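Local structure of long form salivary protein D7L (Phlebotomus duboscqi, 6MT7) at residues T133-K136 with D142-N145; R166-D171 with D207-C212; L53-E58 with T114-I119; L183-E188 with S218-I223. The protein binds and sequesters cysteinyl leukotrienes and a thromboxane A2 analogue, which helps the sand fly to feed on blood and inhibits collagen-induced platelet aggregation. All blocks are in the same frame, centred on the assembly; numbering follows the deposited sequence.

Contact 1. Residues T133-K136 with D142-N145; sequences TKPK and DFCN
F143 and K134 both carry CG anti to the backbone N (chi1 178° for F143), and these torsions send the phenyl ring of F143 out from its helix to lie against the loop while the K134 chain starts off along the ring's inner end. The main partner of the ring is backbone: K134 CA sits 3.6 Å from the ring centroid, only 6° off the normal, a CH-pi contact squarely over one face. K134 N lies over the same ring at 3.5 Å from F143 CZ, and its N-H is used by the hydroxyl of Y164. K134 CB and CG pass over CD2, CG and CB of F143, whereas P135 CD comes in obliquely, 3.7 Å from F143 CD1. The ring therefore lies along the backbone from the carbonyl carbon of T133 to the ring of P135. D7 proteins belong to the odorant-binding family of disulfide-braced helical folds, and here the connection from helix 120-128 turns back onto helix 140-144, which the C144-C160 disulfide joins to helix 159-164. Beyond CG the K134 chain bends twice, at chi3 and chi4, and leaves the ring. This curl returns NZ to P135 O at 3.0 Å, with the nitrogen above the carbonyl plane, 42° out of it. The same ammonium also bonds to the carbonyl oxygens of T138 and S228 and makes a cation-pi contact with Y231, so three oxygens grip the end of a buried lysine.

Contact 2. Residues R166-D171 with D207-C212; sequences RLVDED and DTMYNC
This is a buried apolar contact in which the loop after helix 159-164 lays L167 and V168 against helix 203-216. L167 carries most of it. Its CB stands 4.0 Å from CB of M209, and its CD1 reaches past M209 to the helix backbone, 3.9 Å from Y210 CA. M209, a selenomethionine in this derivative, is bent at both chi2 (-75°) and chi3 (-54°), and the double bend folds its methyl back over the loop, with CE 3.7 Å from L167 O. V168 flanks the same side chain: its CG1 lies 4.0 Å from M209 CG, and the two run alongside each other, head to tail. The loop gets its direction from a Schellman motif at R166, whose positive phi ends helix 159-164 and turns the chain so that CB of L167 points at helix 203-216. In this helical, disulfide-linked fold the C193-C212 bridge ties helix 203-216 to helix 187-196, and F190 of the latter touches both L167 and M209. R166, where the turn is made, forms a salt bridge to D9, and D171 forms one to R3 near the chain start.

Contact 3. Residues L53-E58 with T114-I119; sequences LGLYNE and TAFYGI. With TRT (fragment of triton X-100), chain C.
L53 and F116 line the ligand pocket of this odorant-binding-type fold, where the end of helix 40-52 faces the turn after helix 109-115, and L55 packs on F116 without touching the ligand itself. L53 comes first. Its CG lies beside the backbone N (chi1 -72°), which brings CD1 within touch of both F116 and the ligand: 4.1 Å from F116 CE1 and 3.7 Å from C3 of the Triton X-100 fragment. L53 and F116 thus share the branched hydrocarbon end of the bound molecule, and L53 also rests on T11 and A14 of helix 8-21. G54 follows with positive phi in a Schellman motif, an angle at which a CB would press on the preceding carbonyl oxygen. The turn it makes lets L55 point back to the same ring. L55 and F116 approach from opposite directions, and CD1 of L55 reaches the outer end of the phenyl, 3.7 Å from CE1, arriving obliquely. W50 and I68 also pack on L55. From Y56 the chain moves away as the short strand 56-57, which pairs with strand 62-63.

On the other side, F116 is the residue at which the chain leaves helix 109-115, and its side chain projects inward from there. G118, two residues on, probably contributes to leukotriene C4 binding, judging from related proteins. The tert-butyl end of the ligand takes one face of the phenyl: its C3 stands over the ring centre, 4.2 Å above the plane, and its C4 is 3.7 Å from F116 CD2.

Contact 4. Residues L183-E188 with S218-I223; sequences LGITDE and SQALKI
L183 fits against A220 and I223 on one side of the first turn of helix 220-227, and every interaction across this contact is van der Waals. Two kinds can be told apart. The first is side chain to side chain. CB of L183 meets CB of A220 at 3.7 Å, a close approach possible because the alanine is small; the CA atoms of this pair are only 4.9 Å apart. From there the leucine forks: chi1 (-51°) sets CG beside the backbone N, and chi2 near 180° then turns CD2 to I223, where it lies 3.5 Å from CG2, the two chains antiparallel. I185 adds a lighter touch, its CG1 4.0 Å from the A220 methyl, so that this methyl is met by both L183 and I185. The second kind is side chain to backbone. The other branch of L183, CD1, lies 3.5 Å from A220 O, and in return A220 CB sits 3.6 Å from L183 O.

Hydrogen bonds serve each segment separately. S218 OG donates to Q219 OE1 at 2.8 Å, tilted 31° from the carbonyl plane, and I223 N bonds back to Q219 O in the opening helical turn. T186 is an N-cap, its OG1 taking the N-H of Q189 at the start of helix 187-196.

Helix 203-216, which lies between them in the chain, packs beside both: its V213 and H216 touch I185, its V213 and Y210 touch L221. The contact thus packs the approach to helix 187-196 against the start of helix 220-227, both resting on helix 203-216.

How the contacts relate
From the N terminus, contact 3 comes first, closing the long loop from the end of helix 40-52 to the turn after helix 109-115 beside the ligand. Contact 1 follows in series and is the most local, folding the chain after helix 120-128 onto helix 140-144. Contacts 2 and 4 then cross along the chain: 166-171, 183-188, 207-212 and 218-223 alternate, so the two loops interlock in sequence. They also touch in space, with Y210 CD2 3.6 Å from L221 CD1, and together tie helices 187-196, 203-216 and 220-227 to the loop after helix 159-164. The centre of contact 3 lies about 22 Å from those of contacts 1 and 2 and about 26 Å from that of contact 4.

Contact 1. Residues T133-K136 with D142-N145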
loop_
_atom_site.group_PDB
_atom_site.type_symbol
_atom_site.label_atom_id
_atom_site.label_comp_id
_atom_site.label_asym_id
_atom_site.label_seq_id
_atom_site.Cartn_x
_atom_site.Cartn_y
_atom_site.Cartn_z
ATOM N N THR A 133 2.616 -10.936 11.533
ATOM C CA THR A 133 2.883 -10.065 10.392
ATOM C C THR A 133 4.385 -9.841 10.286
ATOM O O THR A 133 5.068 -9.697 11.307
ATOM C CB THR A 133 2.159 -8.716 10.557
ATOM O OG1 THR A 133 0.746 -8.928 10.562
ATOM C CG2 THR A 133 2.511 -7.748 9.435
ATOM N N LYS A 134 4.893 -9.810 9.052
ATOM C CA LYS A 134 6.314 -9.623 8.786
ATOM C C LYS A 134 6.864 -8.427 9.569
ATOM O O LYS A 134 6.394 -7.294 9.375
ATOM C CB LYS A 134 6.567 -9.412 7.292
ATOM C CG LYS A 134 8.041 -9.241 6.958
ATOM C CD LYS A 134 8.251 -8.606 5.592
ATOM C CE LYS A 134 8.142 -7.090 5.669
ATOM N NZ LYS A 134 9.317 -6.507 6.403
ATOM N N PRO A 135 7.842 -8.634 10.443
ATOM C CA PRO A 135 8.382 -7.507 11.211
ATOM C C PRO A 135 9.205 -6.581 10.336
ATOM O O PRO A 135 9.760 -6.977 9.304
ATOM C CB PRO A 135 9.255 -8.182 12.278
ATOM C CG PRO A 135 9.596 -9.509 11.718
ATOM C CD PRO A 135 8.461 -9.921 10.816
ATOM N N LYS A 136 9.253 -5.317 10.751
ATOM C CA LYS A 136 10.232 -4.399 10.194
ATOM C C LYS A 136 11.632 -4.943 10.419
ATOM O O LYS A 136 11.961 -5.425 11.510
ATOM C CB LYS A 136 10.101 -3.025 10.844
ATOM C CG LYS A 136 8.898 -2.222 10.388
ATOM C CD LYS A 136 9.038 -0.794 10.881
ATOM C CE LYS A 136 7.841 0.043 10.519
ATOM N NZ LYS A 136 8.043 1.442 10.990
ATOM N N ASP A 142 12.566 -14.406 4.122
ATOM C CA ASP A 142 12.892 -15.028 5.402
ATOM C C ASP A 142 11.648 -15.219 6.262
ATOM O O ASP A 142 11.506 -16.249 6.935
ATOM C CB ASP A 142 13.950 -14.192 6.124
ATOM C CG ASP A 142 15.297 -14.249 5.427
ATOM O OD1 ASP A 142 15.659 -15.344 4.941
ATOM O OD2 ASP A 142 15.990 -13.210 5.349
ATOM N N PHE A 143 10.721 -14.258 6.230
ATOM C CA PHE A 143 9.503 -14.386 7.023
ATOM C C PHE A 143 8.583 -15.451 6.444
ATOM O O PHE A 143 8.019 -16.273 7.179
ATOM C CB PHE A 143 8.768 -13.045 7.096
ATOM C CG PHE A 143 7.477 -13.109 7.870
ATOM C CD1 PHE A 143 7.488 -13.087 9.262
ATOM C CD2 PHE A 143 6.261 -13.206 7.217
ATOM C CE1 PHE A 143 6.307 -13.155 9.987
ATOM C CE2 PHE A 143 5.070 -13.275 7.932
ATOM C CZ PHE A 143 5.095 -13.247 9.324
ATOM N N CYS A 144 8.379 -15.414 5.124
ATOM C CA CYS A 144 7.453 -16.335 4.492
ATOM C C CYS A 144 8.007 -17.756 4.416
ATOM O O CYS A 144 7.223 -18.705 4.328
ATOM C CB CYS A 144 7.093 -15.814 3.102
ATOM S SG CYS A 144 6.073 -14.331 3.195
ATOM N N ASN A 145 9.331 -17.918 4.475
ATOM C CA ASN A 145 9.938 -19.244 4.506
ATOM C C ASN A 145 9.752 -19.933 5.843
ATOM O O ASN A 145 9.978 -21.148 5.938
ATOM C CB ASN A 145 11.428 -19.156 4.188
ATOM C CG ASN A 145 11.701 -19.058 2.703
ATOM O OD1 ASN A 145 10.835 -19.354 1.878
ATOM N ND2 ASN A 145 12.911 -18.651 2.355
#

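Contact 2. Residues R166-D171 with D207-C212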
loop_
_atom_site.group_PDB
_atom_site.type_symbol
_atom_site.label_atom_id
_atom_site.label_comp_id
_atom_site.label_asym_id
_atom_site.label_seq_id
_atom_site.Cartn_x
_atom_site.Cartn_y
_atom_site.Cartn_z
ATOM N N ARG A 166 2.489 -7.657 -2.461
ATOM C CA ARG A 166 1.254 -7.004 -2.894
ATOM C C ARG A 166 0.933 -7.333 -4.348
ATOM O O ARG A 166 0.484 -6.482 -5.123
ATOM C CB ARG A 166 1.286 -5.492 -2.652
ATOM C CG ARG A 166 0.735 -5.100 -1.269
ATOM C CD ARG A 166 1.701 -5.527 -0.156
ATOM N NE ARG A 166 1.227 -5.152 1.179
ATOM C CZ ARG A 166 1.943 -5.304 2.294
ATOM N NH1 ARG A 166 3.165 -5.828 2.249
ATOM N NH2 ARG A 166 1.449 -4.916 3.463
ATOM N N LEU A 167 1.146 -8.597 -4.716
ATOM C CA LEU A 167 0.543 -9.113 -5.937
ATOM C C LEU A 167 -0.921 -9.469 -5.709
ATOM O O LEU A 167 -1.738 -9.342 -6.629
ATOM C CB LEU A 167 1.312 -10.338 -6.435
ATOM C CG LEU A 167 2.819 -10.112 -6.601
ATOM C CD1 LEU A 167 3.518 -11.384 -7.072
ATOM C CD2 LEU A 167 3.076 -8.964 -7.555
ATOM N N VAL A 168 -1.256 -9.917 -4.496
ATOM C CA VAL A 168 -2.614 -10.250 -4.082
ATOM C C VAL A 168 -2.848 -9.639 -2.707
ATOM O O VAL A 168 -1.906 -9.341 -1.970
ATOM C CB VAL A 168 -2.880 -11.778 -4.025
ATOM C CG1 VAL A 168 -2.745 -12.418 -5.414
ATOM C CG2 VAL A 168 -1.962 -12.477 -2.992
ATOM N N ASP A 169 -4.125 -9.474 -2.356
ATOM C CA ASP A 169 -4.493 -8.981 -1.032
ATOM C C ASP A 169 -4.789 -10.166 -0.106
ATOM O O ASP A 169 -4.490 -11.321 -0.424
ATOM C CB ASP A 169 -5.662 -7.991 -1.133
ATOM C CG ASP A 169 -6.942 -8.614 -1.689
ATOM O OD1 ASP A 169 -7.099 -9.856 -1.680
ATOM O OD2 ASP A 169 -7.805 -7.840 -2.157
ATOM N N GLU A 170 -5.385 -9.892 1.061
ATOM C CA GLU A 170 -5.664 -10.964 2.019
ATOM C C GLU A 170 -6.667 -11.977 1.481
ATOM O O GLU A 170 -6.669 -13.135 1.921
ATOM C CB GLU A 170 -6.182 -10.392 3.335
ATOM C CG GLU A 170 -5.273 -9.382 3.987
ATOM C CD GLU A 170 -5.414 -8.010 3.377
ATOM O OE1 GLU A 170 -6.494 -7.717 2.830
ATOM O OE2 GLU A 170 -4.440 -7.228 3.441
ATOM N N ASP A 171 -7.534 -11.568 0.554
ATOM C CA ASP A 171 -8.498 -12.475 -0.060
ATOM C C ASP A 171 -7.914 -13.289 -1.200
ATOM O O ASP A 171 -8.661 -14.009 -1.871
ATOM C CB ASP A 171 -9.702 -11.693 -0.586
ATOM C CG ASP A 171 -10.656 -11.302 0.506
ATOM O OD1 ASP A 171 -10.717 -12.018 1.531
ATOM O OD2 ASP A 171 -11.342 -10.276 0.337
ATOM N N ASP A 207 0.008 -17.980 -6.293
ATOM C CA ASP A 207 1.077 -18.658 -7.011
ATOM C C ASP A 207 1.095 -18.274 -8.483
ATOM O O ASP A 207 2.170 -18.106 -9.074
ATOM C CB ASP A 207 0.932 -20.171 -6.863
ATOM C CG ASP A 207 1.507 -20.683 -5.562
ATOM O OD1 ASP A 207 1.607 -19.895 -4.598
ATOM O OD2 ASP A 207 1.860 -21.876 -5.501
ATOM N N THR A 208 -0.084 -18.145 -9.095
ATOM C CA THR A 208 -0.129 -17.784 -10.506
ATOM C C THR A 208 0.420 -16.380 -10.729
ATOM O O THR A 208 1.198 -16.157 -11.665
ATOM C CB THR A 208 -1.554 -17.919 -11.041
ATOM O OG1 THR A 208 -2.038 -19.234 -10.750
ATOM C CG2 THR A 208 -1.589 -17.715 -12.552
HETATM N N MSE A 209 0.068 -15.432 -9.861
HETATM C CA MSE A 209 0.649 -14.094 -9.953
HETATM C C MSE A 209 2.161 -14.106 -9.799
HETATM O O MSE A 209 2.884 -13.482 -10.580
HETATM C CB MSE A 209 0.023 -13.146 -8.910
HETATM C CG MSE A 209 -1.460 -12.890 -9.161
HETATM SE SE MSE A 209 -1.696 -11.667 -10.682
HETATM C CE MSE A 209 -0.573 -10.243 -10.050
ATOM N N TYR A 210 2.629 -14.820 -8.777
ATOM C CA TYR A 210 4.064 -14.912 -8.528
ATOM C C TYR A 210 4.797 -15.462 -9.747
ATOM O O TYR A 210 5.759 -14.858 -10.235
ATOM C CB TYR A 210 4.306 -15.789 -7.293
ATOM C CG TYR A 210 5.751 -15.894 -6.846
ATOM C CD1 TYR A 210 6.648 -16.729 -7.507
ATOM C CD2 TYR A 210 6.214 -15.170 -5.750
ATOM C CE1 TYR A 210 7.975 -16.821 -7.104
ATOM C CE2 TYR A 210 7.533 -15.268 -5.337
ATOM C CZ TYR A 210 8.405 -16.092 -6.016
ATOM O OH TYR A 210 9.712 -16.184 -5.597
ATOM N N ASN A 211 4.354 -16.620 -10.247
ATOM C CA ASN A 211 5.050 -17.263 -11.356
ATOM C C ASN A 211 4.962 -16.433 -12.626
ATOM O O ASN A 211 5.905 -16.428 -13.428
ATOM C CB ASN A 211 4.480 -18.658 -11.590
ATOM C CG ASN A 211 4.775 -19.602 -10.441
ATOM O OD1 ASN A 211 5.795 -19.467 -9.772
ATOM N ND2 ASN A 211 3.883 -20.550 -10.201
ATOM N N CYS A 212 3.849 -15.722 -12.818
ATOM C CA CYS A 212 3.684 -14.908 -14.020
ATOM C C CYS A 212 4.606 -13.698 -14.000
ATOM O O CYS A 212 5.235 -13.374 -15.017
ATOM C CB CYS A 212 2.227 -14.469 -14.165
ATOM S SG CYS A 212 1.901 -13.435 -15.615
#

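Contact 3. Residues L53-E58 with T114-I119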
loop_
_atom_site.group_PDB
_atom_site.type_symbol
_atom_site.label_atom_id
_atom_site.label_comp_id
_atom_site.label_asym_id
_atom_site.label_seq_id
_atom_site.Cartn_x
_atom_site.Cartn_y
_atom_site.Cartn_z
ATOM N N LEU A 53 -3.246 3.012 0.071
ATOM C CA LEU A 53 -3.936 2.731 1.323
ATOM C C LEU A 53 -5.301 2.088 1.115
ATOM O O LEU A 53 -5.919 1.664 2.098
ATOM C CB LEU A 53 -4.124 4.017 2.130
ATOM C CG LEU A 53 -2.873 4.620 2.780
ATOM C CD1 LEU A 53 -3.153 6.027 3.283
ATOM C CD2 LEU A 53 -2.390 3.728 3.916
ATOM N N GLY A 54 -5.792 2.027 -0.119
ATOM C CA GLY A 54 -7.137 1.540 -0.360
ATOM C C GLY A 54 -8.215 2.575 -0.170
ATOM O O GLY A 54 -9.390 2.217 0.000
ATOM N N LEU A 55 -7.862 3.860 -0.232
ATOM C CA LEU A 55 -8.793 4.928 0.115
ATOM C C LEU A 55 -9.154 5.811 -1.074
ATOM O O LEU A 55 -9.768 6.866 -0.887
ATOM C CB LEU A 55 -8.201 5.760 1.252
ATOM C CG LEU A 55 -8.002 4.922 2.513
ATOM C CD1 LEU A 55 -7.288 5.749 3.571
ATOM C CD2 LEU A 55 -9.368 4.424 3.028
ATOM N N TYR A 56 -8.804 5.402 -2.294
ATOM C CA TYR A 56 -9.179 6.139 -3.495
ATOM C C TYR A 56 -9.988 5.218 -4.389
ATOM O O TYR A 56 -9.511 4.150 -4.787
ATOM C CB TYR A 56 -7.950 6.674 -4.234
ATOM C CG TYR A 56 -8.287 7.460 -5.486
ATOM C CD1 TYR A 56 -8.972 8.671 -5.416
ATOM C CD2 TYR A 56 -7.906 6.997 -6.739
ATOM C CE1 TYR A 56 -9.283 9.397 -6.567
ATOM C CE2 TYR A 56 -8.204 7.727 -7.900
ATOM C CZ TYR A 56 -8.887 8.918 -7.802
ATOM O OH TYR A 56 -9.172 9.633 -8.948
ATOM N N ASN A 57 -11.219 5.626 -4.690
ATOM C CA ASN A 57 -12.119 4.833 -5.513
ATOM C C ASN A 57 -11.850 5.214 -6.963
ATOM O O ASN A 57 -12.190 6.316 -7.394
ATOM C CB ASN A 57 -13.564 5.094 -5.094
ATOM C CG ASN A 57 -14.579 4.342 -5.932
ATOM O OD1 ASN A 57 -14.307 3.932 -7.055
ATOM N ND2 ASN A 57 -15.784 4.174 -5.377
ATOM N N GLU A 58 -11.220 4.304 -7.712
ATOM C CA GLU A 58 -10.850 4.619 -9.088
ATOM C C GLU A 58 -12.061 4.702 -10.005
ATOM O O GLU A 58 -11.999 5.388 -11.031
ATOM C CB GLU A 58 -9.855 3.582 -9.618
ATOM C CG GLU A 58 -8.508 3.608 -8.903
ATOM C CD GLU A 58 -7.536 2.556 -9.421
ATOM O OE1 GLU A 58 -7.639 1.387 -8.998
ATOM O OE2 GLU A 58 -6.661 2.908 -10.244
ATOM N N THR A 114 -1.526 9.537 14.090
ATOM C CA THR A 114 -2.050 8.555 15.040
ATOM C C THR A 114 -2.917 7.518 14.330
ATOM O O THR A 114 -2.756 6.309 14.525
ATOM C CB THR A 114 -2.861 9.248 16.138
ATOM O OG1 THR A 114 -2.035 10.177 16.862
ATOM C CG2 THR A 114 -3.429 8.206 17.110
ATOM N N ALA A 115 -3.857 7.980 13.505
ATOM C CA ALA A 115 -4.802 7.065 12.873
ATOM C C ALA A 115 -4.126 6.125 11.884
ATOM O O ALA A 115 -4.566 4.980 11.721
ATOM C CB ALA A 115 -5.904 7.858 12.181
ATOM N N PHE A 116 -3.044 6.565 11.242
ATOM C CA PHE A 116 -2.401 5.773 10.204
ATOM C C PHE A 116 -1.033 5.259 10.626
ATOM O O PHE A 116 -0.207 4.944 9.763
ATOM C CB PHE A 116 -2.316 6.579 8.907
ATOM C CG PHE A 116 -3.652 6.742 8.238
ATOM C CD1 PHE A 116 -4.115 5.787 7.342
ATOM C CD2 PHE A 116 -4.478 7.805 8.570
ATOM C CE1 PHE A 116 -5.363 5.917 6.752
ATOM C CE2 PHE A 116 -5.724 7.940 7.985
ATOM C CZ PHE A 116 -6.164 6.999 7.076
ATOM N N TYR A 117 -0.795 5.159 11.937
ATOM C CA TYR A 117 0.419 4.551 12.495
ATOM C C TYR A 117 1.680 5.243 11.991
ATOM O O TYR A 117 2.704 4.598 11.758
ATOM C CB TYR A 117 0.480 3.051 12.188
ATOM C CG TYR A 117 -0.695 2.262 12.734
ATOM C CD1 TYR A 117 -0.751 1.905 14.074
ATOM C CD2 TYR A 117 -1.738 1.878 11.910
ATOM C CE1 TYR A 117 -1.821 1.183 14.573
ATOM C CE2 TYR A 117 -2.809 1.160 12.396
ATOM C CZ TYR A 117 -2.840 0.806 13.726
ATOM O OH TYR A 117 -3.917 0.091 14.204
ATOM N N GLY A 118 1.612 6.565 11.851
ATOM C CA GLY A 118 2.728 7.356 11.379
ATOM C C GLY A 118 3.596 7.893 12.498
ATOM O O GLY A 118 4.367 8.833 12.302
ATOM N N ILE A 119 3.472 7.295 13.679
ATOM C CA ILE A 119 4.293 7.624 14.838
ATOM C C ILE A 119 5.053 6.365 15.224
ATOM O O ILE A 119 4.457 5.288 15.317
ATOM C CB ILE A 119 3.432 8.139 16.006
ATOM C CG1 ILE A 119 2.775 9.465 15.621
ATOM C CG2 ILE A 119 4.269 8.304 17.268
ATOM C CD1 ILE A 119 1.503 9.756 16.370
HETATM C C25 TRT C . 12.601 5.765 6.080
HETATM O O24 TRT C . 11.212 5.662 6.374
HETATM C C23 TRT C . 10.487 6.868 6.131
HETATM C C22 TRT C . 9.007 6.509 6.121
HETATM O O21 TRT C . 8.165 7.662 6.087
HETATM C C20 TRT C . 6.812 7.227 6.156
HETATM C C19 TRT C . 5.899 8.430 6.305
HETATM O O18 TRT C . 5.583 8.937 5.011
HETATM C C17 TRT C . 5.742 10.341 4.998
HETATM C C16 TRT C . 4.392 11.028 4.990
HETATM O O15 TRT C . 3.841 11.056 3.670
HETATM C C12 TRT C . 2.479 11.247 3.514
HETATM C C13 TRT C . 1.747 11.919 4.486
HETATM C C14 TRT C . 0.369 12.111 4.329
HETATM C C11 TRT C . 1.831 10.763 2.384
HETATM C C10 TRT C . 0.463 10.956 2.226
HETATM C C9 TRT C . -0.280 11.625 3.191
HETATM C C6 TRT C . -1.756 11.803 2.987
HETATM C C8 TRT C . -1.953 13.242 2.524
HETATM C C7 TRT C . -2.232 10.890 1.863
HETATM C C5 TRT C . -2.520 11.611 4.317
HETATM C C1 TRT C . -2.730 10.231 4.983
HETATM C C2 TRT C . -1.526 9.297 4.974
HETATM C C4 TRT C . -3.091 10.492 6.440
HETATM C C3 TRT C . -3.910 9.459 4.409
#

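Contact 4. Residues L183-E188 with S218-I223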
loop_
_atom_site.group_PDB
_atom_site.type_symbol
_atom_site.label_atom_id
_atom_site.label_comp_id
_atom_site.label_asym_id
_atom_site.label_seq_id
_atom_site.Cartn_x
_atom_site.Cartn_y
_atom_site.Cartn_z
ATOM N N LEU A 183 10.698 -2.147 -12.082
ATOM C CA LEU A 183 11.266 -3.485 -11.994
ATOM C C LEU A 183 11.251 -4.224 -13.322
ATOM O O LEU A 183 11.611 -5.406 -13.356
ATOM C CB LEU A 183 10.505 -4.319 -10.959
ATOM C CG LEU A 183 10.317 -3.673 -9.591
ATOM C CD1 LEU A 183 9.678 -4.659 -8.634
ATOM C CD2 LEU A 183 11.666 -3.198 -9.075
ATOM N N GLY A 184 10.844 -3.561 -14.404
ATOM C CA GLY A 184 10.804 -4.184 -15.709
ATOM C C GLY A 184 9.528 -4.925 -16.024
ATOM O O GLY A 184 9.537 -5.795 -16.904
ATOM N N ILE A 185 8.437 -4.630 -15.324
ATOM C CA ILE A 185 7.131 -5.229 -15.590
ATOM C C ILE A 185 6.226 -4.111 -16.086
ATOM O O ILE A 185 5.869 -3.210 -15.317
ATOM C CB ILE A 185 6.531 -5.891 -14.341
ATOM C CG1 ILE A 185 7.508 -6.899 -13.744
ATOM C CG2 ILE A 185 5.187 -6.551 -14.674
ATOM C CD1 ILE A 185 7.533 -8.201 -14.463
ATOM N N THR A 186 5.842 -4.168 -17.360
ATOM C CA THR A 186 4.989 -3.118 -17.900
ATOM C C THR A 186 3.564 -3.278 -17.387
ATOM O O THR A 186 3.178 -4.315 -16.847
ATOM C CB THR A 186 4.965 -3.149 -19.427
ATOM O OG1 THR A 186 4.320 -4.355 -19.853
ATOM C CG2 THR A 186 6.386 -3.104 -20.004
ATOM N N ASP A 187 2.768 -2.225 -17.589
ATOM C CA ASP A 187 1.355 -2.296 -17.232
ATOM C C ASP A 187 0.650 -3.418 -17.989
ATOM O O ASP A 187 -0.194 -4.118 -17.424
ATOM C CB ASP A 187 0.677 -0.959 -17.520
ATOM C CG ASP A 187 1.105 0.144 -16.564
ATOM O OD1 ASP A 187 1.740 -0.143 -15.526
ATOM O OD2 ASP A 187 0.770 1.310 -16.855
ATOM N N GLU A 188 0.972 -3.591 -19.278
ATOM C CA GLU A 188 0.378 -4.678 -20.053
ATOM C C GLU A 188 0.778 -6.039 -19.502
ATOM O O GLU A 188 -0.048 -6.956 -19.426
ATOM C CB GLU A 188 0.789 -4.569 -21.517
ATOM C CG GLU A 188 0.049 -3.482 -22.267
ATOM C CD GLU A 188 -1.424 -3.797 -22.401
ATOM O OE1 GLU A 188 -2.232 -2.973 -21.914
ATOM O OE2 GLU A 188 -1.772 -4.850 -22.991
ATOM N N SER A 218 12.862 -12.037 -14.226
ATOM C CA SER A 218 13.290 -12.920 -13.147
ATOM C C SER A 218 13.861 -12.173 -11.949
ATOM O O SER A 218 13.987 -12.775 -10.876
ATOM C CB SER A 218 14.324 -13.927 -13.663
ATOM O OG SER A 218 15.456 -13.267 -14.199
ATOM N N GLN A 219 14.201 -10.891 -12.089
ATOM C CA GLN A 219 14.778 -10.148 -10.978
ATOM C C GLN A 219 13.774 -9.261 -10.253
ATOM O O GLN A 219 14.083 -8.785 -9.157
ATOM C CB GLN A 219 15.954 -9.293 -11.464
ATOM C CG GLN A 219 17.054 -10.086 -12.167
ATOM C CD GLN A 219 17.319 -11.444 -11.530
ATOM O OE1 GLN A 219 17.281 -12.479 -12.200
ATOM N NE2 GLN A 219 17.620 -11.440 -10.237
ATOM N N ALA A 220 12.585 -9.046 -10.822
ATOM C CA ALA A 220 11.649 -8.079 -10.250
ATOM C C ALA A 220 11.298 -8.438 -8.816
ATOM O O ALA A 220 11.362 -7.592 -7.918
ATOM C CB ALA A 220 10.382 -7.996 -11.110
ATOM N N LEU A 221 10.940 -9.699 -8.576
ATOM C CA LEU A 221 10.561 -10.083 -7.223
ATOM C C LEU A 221 11.779 -10.167 -6.314
ATOM O O LEU A 221 11.660 -9.929 -5.110
ATOM C CB LEU A 221 9.800 -11.408 -7.242
ATOM C CG LEU A 221 8.451 -11.394 -7.980
ATOM C CD1 LEU A 221 7.764 -12.746 -7.833
ATOM C CD2 LEU A 221 7.553 -10.265 -7.479
ATOM N N LYS A 222 12.957 -10.482 -6.866
ATOM C CA LYS A 222 14.172 -10.414 -6.060
ATOM C C LYS A 222 14.410 -8.996 -5.556
ATOM O O LYS A 222 14.817 -8.800 -4.406
ATOM C CB LYS A 222 15.379 -10.906 -6.862
ATOM C CG LYS A 222 15.316 -12.368 -7.257
ATOM C CD LYS A 222 16.719 -12.908 -7.541
ATOM C CE LYS A 222 16.711 -14.407 -7.813
ATOM N NZ LYS A 222 16.856 -14.689 -9.271
ATOM N N ILE A 223 14.164 -7.996 -6.406
ATOM C CA ILE A 223 14.352 -6.606 -6.006
ATOM C C ILE A 223 13.371 -6.223 -4.902
ATOM O O ILE A 223 13.749 -5.576 -3.917
ATOM C CB ILE A 223 14.233 -5.683 -7.233
ATOM C CG1 ILE A 223 15.396 -5.930 -8.200
ATOM C CG2 ILE A 223 14.191 -4.215 -6.805
ATOM C CD1 ILE A 223 15.264 -5.195 -9.505
#